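Local coordinates for protein enoyl CoA hydratase/isomerase (Crotonase) (Legionella pneumophila subsp. pneumophila, PDB 3I47) that probably catalyses the reversible hydration of enoyl-CoA thioesters, or a related isomerisation, on a crotonase fold, at residues G58-A63 / Q107-G112; L17-I22 / L54-K59; R131-E136 / A166-A171. All coordinates share one frame; numbering follows the deposited sequence. Where two conformers were deposited one is given.

Interaction 1 of 3, residues G58-A63 / Q107-G112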
ATOM      1  N   GLY A  58      -5.239  -4.701 -16.908  1.00 16.40           N
ATOM      2  CA  GLY A  58      -4.316  -4.594 -18.032  1.00 16.57           C
ATOM      3  C   GLY A  58      -2.969  -5.244 -17.748  1.00 17.06           C
ATOM      4  O   GLY A  58      -2.815  -5.996 -16.781  1.00 16.96           O
ATOM      5  N   LYS A  59      -2.001  -4.951 -18.610  1.00 17.80           N
ATOM      6  CA  LYS A  59      -0.688  -5.602 -18.564  1.00 18.08           C
ATOM      7  C   LYS A  59       0.153  -5.176 -17.365  1.00 16.76           C
ATOM      8  O   LYS A  59       0.929  -5.980 -16.834  1.00 16.66           O
ATOM      9  CB  LYS A  59       0.100  -5.315 -19.848  1.00 20.74           C
ATOM     10  CG  LYS A  59      -0.561  -5.824 -21.120  1.00 33.42           C
ATOM     11  CD  LYS A  59       0.310  -5.527 -22.341  1.00 24.64           C
ATOM     12  CE  LYS A  59      -0.335  -6.012 -23.637  1.00 33.65           C
ATOM     13  NZ  LYS A  59      -0.802  -7.425 -23.521  1.00 27.37           N
ATOM     14  N   HIS A  60      -0.012  -3.923 -16.943  1.00 15.79           N
ATOM     15  CA  HIS A  60       0.931  -3.300 -16.004  1.00 15.19           C
ATOM     16  C   HIS A  60       0.266  -2.553 -14.873  1.00 13.88           C
ATOM     17  O   HIS A  60      -0.684  -1.797 -15.093  1.00 14.61           O
ATOM     18  CB  HIS A  60       1.835  -2.305 -16.745  1.00 15.62           C
ATOM     19  CG  HIS A  60       2.602  -2.923 -17.863  1.00 16.59           C
ATOM     20  ND1 HIS A  60       3.542  -3.908 -17.660  1.00 15.74           N
ATOM     21  CD2 HIS A  60       2.552  -2.718 -19.199  1.00 16.73           C
ATOM     22  CE1 HIS A  60       4.051  -4.279 -18.820  1.00 17.26           C
ATOM     23  NE2 HIS A  60       3.468  -3.570 -19.772  1.00 16.68           N
ATOM     24  N   PHE A  61       0.805  -2.726 -13.670  1.00 12.78           N
ATOM     25  CA  PHE A  61       0.366  -1.957 -12.512  1.00 12.93           C
ATOM     26  C   PHE A  61       0.466  -0.452 -12.813  1.00 13.29           C
ATOM     27  O   PHE A  61      -0.519   0.277 -12.663  1.00 13.49           O
ATOM     28  CB  PHE A  61       1.224  -2.351 -11.309  1.00 12.94           C
ATOM     29  CG  PHE A  61       0.785  -1.750 -10.003  1.00 12.46           C
ATOM     30  CD1 PHE A  61      -0.334  -2.244  -9.338  1.00 12.86           C
ATOM     31  CD2 PHE A  61       1.515  -0.709  -9.416  1.00 12.87           C
ATOM     32  CE1 PHE A  61      -0.733  -1.724  -8.086  1.00 13.25           C
ATOM     33  CE2 PHE A  61       1.117  -0.175  -8.177  1.00 13.47           C
ATOM     34  CZ  PHE A  61      -0.012  -0.681  -7.512  1.00 13.81           C
ATOM     35  N   SER A  62       1.658   0.004 -13.193  1.00 13.29           N
ATOM     36  CA  SER A  62       1.827   1.342 -13.778  1.00 13.74           C
ATOM     37  C   SER A  62       3.135   1.423 -14.527  1.00 14.72           C
ATOM     38  O   SER A  62       4.197   1.319 -13.918  1.00 15.06           O
ATOM     39  CB  SER A  62       1.771   2.454 -12.726  1.00 13.90           C
ATOM     40  OG  SER A  62       1.998   3.713 -13.370  1.00 15.06           O
ATOM     41  N   ALA A  63       3.051   1.618 -15.842  1.00 14.24           N
ATOM     42  CA  ALA A  63       4.252   1.628 -16.698  1.00 15.18           C
ATOM     43  C   ALA A  63       5.152   2.861 -16.529  1.00 15.49           C
ATOM     44  O   ALA A  63       6.286   2.878 -17.035  1.00 16.07           O
ATOM     45  CB  ALA A  63       3.857   1.457 -18.161  1.00 16.49           C
ATOM     46  N   GLN A 107       1.065  -6.495 -10.797  1.00 12.79           N
ATOM     47  CA  GLN A 107       1.369  -7.306 -11.973  1.00 13.05           C
ATOM     48  C   GLN A 107       2.184  -6.464 -12.961  1.00 13.02           C
ATOM     49  O   GLN A 107       2.072  -5.231 -12.993  1.00 13.75           O
ATOM     50  CB  GLN A 107       0.074  -7.797 -12.639  1.00 14.29           C
ATOM     51  CG  GLN A 107      -0.527  -6.878 -13.754  1.00 14.51           C
ATOM     52  CD  GLN A 107      -1.211  -5.589 -13.257  1.00 15.17           C
ATOM     53  OE1 GLN A 107      -1.130  -5.208 -12.074  1.00 14.69           O
ATOM     54  NE2 GLN A 107      -1.898  -4.901 -14.184  1.00 15.11           N
ATOM     55  N   GLY A 108       3.001  -7.124 -13.769  1.00 13.83           N
ATOM     56  CA  GLY A 108       3.753  -6.400 -14.805  1.00 13.54           C
ATOM     57  C   GLY A 108       4.632  -5.289 -14.247  1.00 13.41           C
ATOM     58  O   GLY A 108       5.151  -5.380 -13.129  1.00 13.85           O
ATOM     59  N   ALA A 109       4.788  -4.225 -15.023  1.00 12.95           N
ATOM     60  CA  ALA A 109       5.671  -3.121 -14.633  1.00 13.58           C
ATOM     61  C   ALA A 109       5.047  -2.198 -13.597  1.00 13.74           C
ATOM     62  O   ALA A 109       3.884  -1.797 -13.730  1.00 13.30           O
ATOM     63  CB  ALA A 109       6.079  -2.320 -15.863  1.00 13.29           C
ATOM     64  N   ALA A 110       5.835  -1.871 -12.568  1.00 13.54           N
ATOM     65  CA  ALA A 110       5.505  -0.816 -11.606  1.00 13.26           C
ATOM     66  C   ALA A 110       6.705   0.111 -11.604  1.00 14.57           C
ATOM     67  O   ALA A 110       7.674  -0.114 -10.872  1.00 14.70           O
ATOM     68  CB  ALA A 110       5.239  -1.393 -10.202  1.00 13.49           C
ATOM     69  N   PHE A 111       6.662   1.106 -12.490  1.00 14.88           N
ATOM     70  CA  PHE A 111       7.801   1.996 -12.724  1.00 15.82           C
ATOM     71  C   PHE A 111       7.470   3.393 -12.218  1.00 16.99           C
ATOM     72  O   PHE A 111       6.438   3.960 -12.592  1.00 17.78           O
ATOM     73  CB  PHE A 111       8.140   2.051 -14.225  1.00 16.79           C
ATOM     74  CG  PHE A 111       8.701   0.754 -14.803  1.00 18.03           C
ATOM     75  CD1 PHE A 111       9.059  -0.327 -13.992  1.00 17.95           C
ATOM     76  CD2 PHE A 111       8.870   0.635 -16.181  1.00 18.50           C
ATOM     77  CE1 PHE A 111       9.580  -1.504 -14.552  1.00 17.67           C
ATOM     78  CE2 PHE A 111       9.391  -0.532 -16.751  1.00 18.95           C
ATOM     79  CZ  PHE A 111       9.745  -1.604 -15.930  1.00 19.06           C
ATOM     80  N   GLY A 112       8.330   3.947 -11.363  1.00 18.27           N
ATOM     81  CA  GLY A 112       8.151   5.323 -10.893  1.00 18.93           C
ATOM     82  C   GLY A 112       7.182   5.400  -9.738  1.00 19.10           C
ATOM     83  O   GLY A 112       7.288   4.653  -8.764  1.00 19.77           O
TER
HETATM   84  O   HOH W   1       4.064   4.929 -12.174  1.00 15.91           O
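Ala109 N donates to ND1 of the His60 imidazole over 2.9 Å, and the N-H...ND1 angle of 172° shows how squarely the hydrogen meets the ring nitrogen, although Ala109 N is tilted somewhat from the ring plane. Equally straight is Phe111 N to Ser62 O, at 2.9 Å. Ser62 N binds Ala109 O and Phe61 N binds Gln107 O, both at 2.9 Å and more bent. Gln107 adds a side-chain grip: bent at chi2 (-74°), it lays NE2 3.0 Å from Gly58 O, approaching from above the carbonyl plane. Ser62 with Ala110 makes a single beta bridge, so the loop following strand 51-56 is tied to strand 109-111. The two segments lead into the N-termini of helices 67-74 and 113-120, the regions that in crotonase-family enzymes generally supply the two oxyanion-hole N-H groups. A water donates to both Ser62 OG and Phe111 O, while Ser62 OG is also hydrogen-bonded to Asn26 O. Beyond these bonds, Ala109 CB lies beside the His60 ring, 3.5 Å from His60 ND1, and the apolar side-chain contact is Ala110 CB to Phe61 CD2, 3.9 Å. Gln107 crosses Phe61 at about a right angle, its OE1 near the ring's edge.

Interaction 2 of 3, residues L17-I22 / L54-K59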
ATOM      1  N   LEU A  17      -9.672  -0.799  -4.962  1.00 14.57           N
ATOM      2  CA  LEU A  17      -9.452   0.292  -5.921  1.00 15.02           C
ATOM      3  C   LEU A  17      -8.676  -0.298  -7.070  1.00 14.53           C
ATOM      4  O   LEU A  17      -7.586  -0.834  -6.858  1.00 14.53           O
ATOM      5  CB  LEU A  17      -8.647   1.435  -5.292  1.00 17.00           C
ATOM      6  CG  LEU A  17      -9.272   2.457  -4.336  1.00 19.07           C
ATOM      7  CD1 LEU A  17      -9.583   1.868  -2.965  1.00 18.77           C
ATOM      8  CD2 LEU A  17      -8.328   3.639  -4.206  1.00 18.57           C
ATOM      9  N   THR A  18      -9.223  -0.213  -8.281  1.00 13.35           N
ATOM     10  CA  THR A  18      -8.567  -0.794  -9.452  1.00 13.59           C
ATOM     11  C   THR A  18      -8.230   0.253 -10.517  1.00 13.38           C
ATOM     12  O   THR A  18      -9.129   0.834 -11.134  1.00 13.74           O
ATOM     13  CB  THR A  18      -9.437  -1.918 -10.068  1.00 13.45           C
ATOM     14  OG1 THR A  18      -9.772  -2.865  -9.047  1.00 14.24           O
ATOM     15  CG2 THR A  18      -8.694  -2.634 -11.185  1.00 14.88           C
ATOM     16  N   MET A  19      -6.937   0.468 -10.743  1.00 12.59           N
ATOM     17  CA  MET A  19      -6.500   1.332 -11.840  1.00 12.37           C
ATOM     18  C   MET A  19      -6.870   0.666 -13.164  1.00 13.26           C
ATOM     19  O   MET A  19      -6.518  -0.487 -13.411  1.00 13.68           O
ATOM     20  CB  MET A  19      -4.998   1.597 -11.747  1.00 12.15           C
ATOM     21  CG  MET A  19      -4.605   2.447 -10.520  1.00 14.34           C
ATOM     22  SD  MET A  19      -2.808   2.761 -10.260  1.00 10.36           S
ATOM     23  CE  MET A  19      -2.183   1.095  -9.940  1.00 15.33           C
ATOM     24  N   ASN A  20      -7.581   1.404 -14.015  1.00 13.88           N
ATOM     25  CA  ASN A  20      -8.228   0.787 -15.170  1.00 14.70           C
ATOM     26  C   ASN A  20      -7.959   1.541 -16.480  1.00 14.79           C
ATOM     27  O   ASN A  20      -8.765   1.480 -17.426  1.00 15.44           O
ATOM     28  CB  ASN A  20      -9.738   0.654 -14.881  1.00 15.77           C
ATOM     29  CG  ASN A  20     -10.455  -0.263 -15.860  1.00 16.11           C
ATOM     30  OD1 ASN A  20      -9.994  -1.365 -16.158  1.00 17.01           O
ATOM     31  ND2 ASN A  20     -11.601   0.197 -16.365  1.00 16.64           N
ATOM     32  N   ARG A  21      -6.823   2.233 -16.548  1.00 14.03           N
ATOM     33  CA  ARG A  21      -6.381   2.842 -17.815  1.00 15.02           C
ATOM     34  C   ARG A  21      -5.594   1.811 -18.614  1.00 16.03           C
ATOM     35  O   ARG A  21      -4.372   1.909 -18.744  1.00 15.77           O
ATOM     36  CB  ARG A  21      -5.544   4.095 -17.572  1.00 15.59           C
ATOM     37  CG  ARG A  21      -6.345   5.279 -17.065  1.00 17.83           C
ATOM     38  CD  ARG A  21      -5.496   6.544 -17.173  1.00 17.10           C
ATOM     39  NE  ARG A  21      -6.172   7.739 -16.668  1.00 19.79           N
ATOM     40  CZ  ARG A  21      -5.592   8.939 -16.616  1.00 18.08           C
ATOM     41  NH1 ARG A  21      -4.349   9.091 -17.048  1.00 20.22           N
ATOM     42  NH2 ARG A  21      -6.257   9.984 -16.144  1.00 20.72           N
ATOM     43  N   ILE A  22      -6.304   0.805 -19.124  1.00 16.81           N
ATOM     44  CA  ILE A  22      -5.661  -0.344 -19.759  1.00 17.76           C
ATOM     45  C   ILE A  22      -4.824   0.049 -20.980  1.00 17.77           C
ATOM     46  O   ILE A  22      -3.679  -0.384 -21.114  1.00 17.87           O
ATOM     47  CB  ILE A  22      -6.703  -1.452 -20.090  1.00 19.12           C
ATOM     48  CG1 ILE A  22      -7.237  -2.060 -18.776  1.00 20.22           C
ATOM     49  CG2 ILE A  22      -6.089  -2.513 -21.030  1.00 21.58           C
ATOM     50  CD1 ILE A  22      -8.445  -2.979 -18.956  1.00 21.07           C
ATOM     51  N   LEU A  54      -5.174  -1.905  -3.342  1.00 13.43           N
ATOM     52  CA  LEU A  54      -4.898  -1.168  -4.582  1.00 13.92           C
ATOM     53  C   LEU A  54      -4.389  -2.155  -5.618  1.00 13.17           C
ATOM     54  O   LEU A  54      -3.376  -2.823  -5.400  1.00 13.99           O
ATOM     55  CB  LEU A  54      -3.824  -0.093  -4.353  1.00 15.72           C
ATOM     56  CG  LEU A  54      -3.952   0.863  -3.156  1.00 22.06           C
ATOM     57  CD1 LEU A  54      -2.784   1.870  -3.147  1.00 18.20           C
ATOM     58  CD2 LEU A  54      -5.311   1.588  -3.127  1.00 18.42           C
ATOM     59  N   LYS A  55      -5.087  -2.247  -6.747  1.00 12.75           N
ATOM     60  CA  LYS A  55      -4.706  -3.175  -7.804  1.00 12.96           C
ATOM     61  C   LYS A  55      -4.922  -2.534  -9.153  1.00 13.09           C
ATOM     62  O   LYS A  55      -5.254  -1.353  -9.221  1.00 13.35           O
ATOM     63  CB  LYS A  55      -5.461  -4.508  -7.680  1.00 12.88           C
ATOM     64  CG  LYS A  55      -6.998  -4.442  -7.826  1.00 12.23           C
ATOM     65  CD  LYS A  55      -7.602  -5.835  -7.604  1.00 14.45           C
ATOM     66  CE  LYS A  55      -9.108  -5.842  -7.743  1.00 13.46           C
ATOM     67  NZ  LYS A  55      -9.512  -5.681  -9.179  1.00 15.97           N
ATOM     68  N   ALA A  56      -4.719  -3.307 -10.211  1.00 12.08           N
ATOM     69  CA  ALA A  56      -4.732  -2.747 -11.562  1.00 12.47           C
ATOM     70  C   ALA A  56      -5.215  -3.777 -12.564  1.00 14.31           C
ATOM     71  O   ALA A  56      -4.981  -4.975 -12.402  1.00 15.22           O
ATOM     72  CB  ALA A  56      -3.337  -2.247 -11.950  1.00 13.01           C
ATOM     73  N   ASN A  57      -5.889  -3.289 -13.602  1.00 14.55           N
ATOM     74  CA  ASN A  57      -6.207  -4.100 -14.771  1.00 15.14           C
ATOM     75  C   ASN A  57      -5.193  -3.855 -15.883  1.00 15.65           C
ATOM     76  O   ASN A  57      -4.380  -2.931 -15.806  1.00 16.16           O
ATOM     77  CB  ASN A  57      -7.619  -3.781 -15.273  1.00 15.18           C
ATOM     78  CG  ASN A  57      -8.703  -4.323 -14.356  1.00 15.07           C
ATOM     79  OD1 ASN A  57      -8.509  -5.319 -13.652  1.00 16.01           O
ATOM     80  ND2 ASN A  57      -9.863  -3.661 -14.354  1.00 16.24           N
ATOM     81  N   GLY A  58      -5.239  -4.701 -16.908  1.00 16.40           N
ATOM     82  CA  GLY A  58      -4.316  -4.594 -18.032  1.00 16.57           C
ATOM     83  C   GLY A  58      -2.969  -5.244 -17.748  1.00 17.06           C
ATOM     84  O   GLY A  58      -2.815  -5.996 -16.781  1.00 16.96           O
ATOM     85  N   LYS A  59      -2.001  -4.951 -18.610  1.00 17.80           N
ATOM     86  CA  LYS A  59      -0.688  -5.602 -18.564  1.00 18.08           C
ATOM     87  C   LYS A  59       0.153  -5.176 -17.365  1.00 16.76           C
ATOM     88  O   LYS A  59       0.929  -5.980 -16.834  1.00 16.66           O
ATOM     89  CB  LYS A  59       0.100  -5.315 -19.848  1.00 20.74           C
ATOM     90  CG  LYS A  59      -0.561  -5.824 -21.120  1.00 33.42           C
ATOM     91  CD  LYS A  59       0.310  -5.527 -22.341  1.00 24.64           C
ATOM     92  CE  LYS A  59      -0.335  -6.012 -23.637  1.00 33.65           C
ATOM     93  NZ  LYS A  59      -0.802  -7.425 -23.521  1.00 27.37           N
TER
HETATM   94  O   HOH W   2      -2.700  -2.993 -20.709  1.00 28.51           O
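Leu54 and Leu17 lie side by side and point the same way, meeting through their CD2 methyls at 3.8 Å. Next along, Lys55 is bonded to 17-22 through both its backbone N and O, flanking Thr18: N donates to Leu17 O and O accepts from Met19 N. Its side-chain CG sits between the backbone N and the carbonyl carbon, and a bend at chi4 (72°) brings NZ to 2.8 Å from Thr18 OG1, to which it donates. Leu17, Met19, Leu54 and Ala56 share one face of the sheet, Thr18 and Lys55 the other. The pairing is parallel, the short strand axes crossing at -33°, and it joins the two strands of a beta-alpha-beta unit whose helix, 30-45, touches Leu17 and Met19 on the apolar face. There Ala56 CB meets Met19 CE at 4.1 Å, the methyl being folded in by the bend at Met19 chi3. Asn57 N continues the backbone bonding to Met19 O at 2.9 Å. The side-chain amide of Asn57 does more: Asn57 ND2 donates almost straight to Asn20 OD1, 2.9 Å away. The two amide planes stand nearly perpendicular, so the donor arrives above the Asn20 carbonyl plane while keeping to its own. Asn20 ND2 is held by Ser4 O, and Thr18 CG2 presses on Asn57 ND2 at 3.5 Å. Past the strand, Ile22 reaches across Asn57 and Gly58, with CD1 3.9 Å from Asn57 CB. At Lys59 a water links the backbones, accepting from Lys59 N and donating to Ile22 O.

Interaction 3 of 3, residues R131-E136 / A166-A171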
ATOM      1  N   ARG A 131       7.824  -6.344 -12.422  1.00 15.67           N
ATOM      2  CA  ARG A 131       9.134  -5.689 -12.440  0.50 16.35           C
ATOM      3  C   ARG A 131       8.991  -4.284 -11.894  1.00 15.46           C
ATOM      4  O   ARG A 131       7.936  -3.657 -12.015  1.00 16.13           O
ATOM      5  CB  ARG A 131       9.747  -5.620 -13.844  0.50 18.07           C
ATOM      6  CG  ARG A 131       9.877  -6.943 -14.570  0.50 30.73           C
ATOM      7  CD  ARG A 131       8.885  -6.961 -15.703  0.50 20.43           C
ATOM      8  NE  ARG A 131       8.904  -5.682 -16.408  0.50 31.27           N
ATOM      9  CZ  ARG A 131       8.122  -5.362 -17.434  0.50 21.19           C
ATOM     10  NH1 ARG A 131       8.240  -4.167 -17.996  0.50 31.47           N
ATOM     11  NH2 ARG A 131       7.242  -6.230 -17.912  0.50 31.53           N
ATOM     12  N   PHE A 132      10.057  -3.797 -11.266  1.00 13.78           N
ATOM     13  CA  PHE A 132      10.029  -2.495 -10.607  1.00 13.33           C
ATOM     14  C   PHE A 132      11.190  -1.634 -11.068  1.00 13.48           C
ATOM     15  O   PHE A 132      12.224  -2.151 -11.473  1.00 13.65           O
ATOM     16  CB  PHE A 132      10.146  -2.689  -9.088  1.00 13.33           C
ATOM     17  CG  PHE A 132       8.995  -3.450  -8.486  1.00 15.23           C
ATOM     18  CD1 PHE A 132       8.993  -4.841  -8.500  1.00 14.89           C
ATOM     19  CD2 PHE A 132       7.927  -2.765  -7.897  1.00 14.52           C
ATOM     20  CE1 PHE A 132       7.907  -5.550  -7.930  1.00 15.57           C
ATOM     21  CE2 PHE A 132       6.852  -3.459  -7.332  1.00 15.47           C
ATOM     22  CZ  PHE A 132       6.860  -4.845  -7.341  1.00 15.49           C
ATOM     23  N   CYS A 133      11.014  -0.320 -10.988  1.00 13.26           N
ATOM     24  CA  CYS A 133      12.093   0.601 -11.347  1.00 13.30           C
ATOM     25  C   CYS A 133      11.851   1.986 -10.783  1.00 14.19           C
ATOM     26  O   CYS A 133      10.745   2.509 -10.880  1.00 15.65           O
ATOM     27  CB  CYS A 133      12.219   0.685 -12.873  1.00 13.74           C
ATOM     28  SG  CYS A 133      13.634   1.634 -13.465  1.00 16.52           S
ATOM     29  N   PHE A 134      12.895   2.582 -10.216  1.00 13.90           N
ATOM     30  CA  PHE A 134      12.887   4.014  -9.881  1.00 15.71           C
ATOM     31  C   PHE A 134      13.687   4.735 -10.961  1.00 16.40           C
ATOM     32  O   PHE A 134      14.915   4.878 -10.867  1.00 16.09           O
ATOM     33  CB  PHE A 134      13.464   4.253  -8.476  1.00 16.52           C
ATOM     34  CG  PHE A 134      12.886   3.350  -7.433  1.00 16.08           C
ATOM     35  CD1 PHE A 134      11.536   3.419  -7.097  1.00 16.91           C
ATOM     36  CD2 PHE A 134      13.681   2.397  -6.803  1.00 16.91           C
ATOM     37  CE1 PHE A 134      10.989   2.561  -6.133  1.00 16.55           C
ATOM     38  CE2 PHE A 134      13.141   1.531  -5.847  1.00 16.65           C
ATOM     39  CZ  PHE A 134      11.798   1.611  -5.512  1.00 17.18           C
ATOM     40  N   SER A 135      12.987   5.169 -12.010  1.00 17.68           N
ATOM     41  CA  SER A 135      13.631   5.581 -13.255  1.00 17.85           C
ATOM     42  C   SER A 135      14.046   7.056 -13.325  1.00 17.03           C
ATOM     43  O   SER A 135      14.650   7.472 -14.314  1.00 17.56           O
ATOM     44  CB  SER A 135      12.707   5.252 -14.441  1.00 19.25           C
ATOM     45  OG  SER A 135      11.418   5.801 -14.225  1.00 32.99           O
ATOM     46  N   GLU A 136      13.750   7.824 -12.275  1.00 16.14           N
ATOM     47  CA  GLU A 136      13.835   9.297 -12.327  1.00 15.81           C
ATOM     48  C   GLU A 136      15.184   9.871 -12.745  1.00 15.89           C
ATOM     49  O   GLU A 136      15.230  10.841 -13.501  1.00 16.03           O
ATOM     50  CB  GLU A 136      13.390   9.912 -10.996  1.00 16.62           C
ATOM     51  CG  GLU A 136      11.867   9.829 -10.733  1.00 27.10           C
ATOM     52  CD  GLU A 136      11.352   8.436 -10.324  1.00 18.57           C
ATOM     53  OE1 GLU A 136      12.140   7.493 -10.101  1.00 27.58           O
ATOM     54  OE2 GLU A 136      10.110   8.288 -10.200  1.00 28.77           O
ATOM     55  N   ALA A 166      18.813   3.480 -11.356  1.00 14.66           N
ATOM     56  CA  ALA A 166      17.561   3.364 -12.116  1.00 15.08           C
ATOM     57  C   ALA A 166      17.412   1.985 -12.779  1.00 15.18           C
ATOM     58  O   ALA A 166      16.749   1.841 -13.817  1.00 15.93           O
ATOM     59  CB  ALA A 166      17.443   4.513 -13.152  1.00 15.03           C
ATOM     60  N   GLU A 167      18.042   0.970 -12.188  1.00 14.78           N
ATOM     61  CA  GLU A 167      17.941  -0.376 -12.740  1.00 15.06           C
ATOM     62  C   GLU A 167      16.548  -0.969 -12.531  1.00 14.73           C
ATOM     63  O   GLU A 167      15.863  -0.677 -11.543  1.00 15.33           O
ATOM     64  CB  GLU A 167      19.020  -1.301 -12.179  1.00 15.64           C
ATOM     65  CG  GLU A 167      18.834  -1.703 -10.717  1.00 17.64           C
ATOM     66  CD  GLU A 167      20.128  -2.173 -10.082  1.00 17.04           C
ATOM     67  OE1 GLU A 167      20.460  -3.371 -10.215  1.00 18.70           O
ATOM     68  OE2 GLU A 167      20.804  -1.341  -9.449  1.00 18.05           O
ATOM     69  N   VAL A 168      16.152  -1.818 -13.470  1.00 14.91           N
ATOM     70  CA  VAL A 168      14.921  -2.595 -13.317  1.00 14.80           C
ATOM     71  C   VAL A 168      15.233  -3.798 -12.443  1.00 16.12           C
ATOM     72  O   VAL A 168      16.263  -4.454 -12.620  1.00 18.01           O
ATOM     73  CB  VAL A 168      14.374  -3.044 -14.691  1.00 14.32           C
ATOM     74  CG1 VAL A 168      13.098  -3.904 -14.522  1.00 14.98           C
ATOM     75  CG2 VAL A 168      14.087  -1.838 -15.549  1.00 16.13           C
ATOM     76  N   PHE A 169      14.366  -4.074 -11.473  1.00 15.45           N
ATOM     77  CA  PHE A 169      14.530  -5.253 -10.634  1.00 15.73           C
ATOM     78  C   PHE A 169      13.276  -6.101 -10.634  1.00 16.12           C
ATOM     79  O   PHE A 169      12.160  -5.572 -10.646  1.00 17.13           O
ATOM     80  CB  PHE A 169      15.037  -4.921  -9.215  1.00 15.32           C
ATOM     81  CG  PHE A 169      14.179  -3.946  -8.429  1.00 13.61           C
ATOM     82  CD1 PHE A 169      13.379  -4.405  -7.369  1.00 15.29           C
ATOM     83  CD2 PHE A 169      14.224  -2.569  -8.684  1.00 14.99           C
ATOM     84  CE1 PHE A 169      12.615  -3.518  -6.600  1.00 14.08           C
ATOM     85  CE2 PHE A 169      13.467  -1.665  -7.924  1.00 14.01           C
ATOM     86  CZ  PHE A 169      12.652  -2.134  -6.869  1.00 15.31           C
ATOM     87  N   ASP A 170      13.467  -7.419 -10.653  1.00 15.79           N
ATOM     88  CA  ASP A 170      12.335  -8.337 -10.785  1.00 16.55           C
ATOM     89  C   ASP A 170      11.595  -8.605  -9.473  1.00 15.81           C
ATOM     90  O   ASP A 170      11.958  -8.076  -8.420  1.00 15.73           O
ATOM     91  CB  ASP A 170      12.727  -9.629 -11.526  1.00 18.58           C
ATOM     92  CG  ASP A 170      13.723 -10.496 -10.762  1.00 25.12           C
ATOM     93  OD1 ASP A 170      13.896 -10.320  -9.540  1.00 19.96           O
ATOM     94  OD2 ASP A 170      14.342 -11.387 -11.402  1.00 21.38           O
ATOM     95  N   ALA A 171      10.520  -9.386  -9.558  1.00 16.34           N
ATOM     96  CA  ALA A 171       9.665  -9.639  -8.404  1.00 16.49           C
ATOM     97  C   ALA A 171      10.426 -10.390  -7.320  1.00 15.55           C
ATOM     98  O   ALA A 171      10.252 -10.085  -6.137  1.00 15.47           O
ATOM     99  CB  ALA A 171       8.424 -10.419  -8.823  1.00 16.92           C
TER
HETATM  100  O   HOH W   3      15.538   1.382  -9.762  1.00 14.48           O
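Phe132 CB sits over one face of the Phe169 ring, 3.6 Å from its centroid and 20° off the normal, which identifies a CH-pi contact in the tight half of this pairing. With Phe169 chi1 at 57°, its ring is carried back beneath Phe132. The rings, near parallel, are slid apart (centroids 5.6 Å) and barely overlap. Phe134 completes the aromatic cluster, its CE2 3.8 Å from CE2 at the Phe169 edge. Leu162 and Ala174, from flanking helices, also pack on Phe169. The backbones are antiparallel, Phe132 and Phe169 a hydrogen-bonded pair: Phe132 N to Phe169 O measures 2.8 Å and Phe169 N to Phe132 O 2.9 Å. Strand 131-133 is the middle of a three-stranded sheet, between 109-111 and 168-170. The Arg131, Val168 and Asp170 end of the other face is looser and more exposed: Arg131 CB touches Val168 CG1 at 3.8 Å, and Asp170, at the N-cap of helix 171-176, caps Arg173 N through OD1. On that same face buried Cys133 brings SG to 3.1 Å from Ala166 O. Toward Ala166 the chains stay close, Ala166 CA 3.3 Å from Phe134 O, but a water replaces direct backbone bonds, accepting from Phe134 N and donating to Glu167 O.

Overall arrangement
Interactions 1 and 2 share Gly58 and Lys59, so the chain passes from parallel strand pairing straight into the loop that docks on 107-112. Interaction 1 meets interaction 3 in the small sheet, where Ala110 N probably bonds to Arg131 O and Gly112 N to Cys133 O. Interactions 2 and 3 do not touch, their nearest atoms about 6 Å apart and their centres about 19 Å. Each is partly buried: the apolar face of interaction 2 and the aromatic cluster of interaction 3 lie inward, Ile22, Lys59, Val168 and Asp170 at the surface. Interaction 2 combines regular backbone bonds with amide and lysine contacts, interaction 1 relies on irregular loop-to-strand bonds, and interaction 3 depends mainly on aromatic packing.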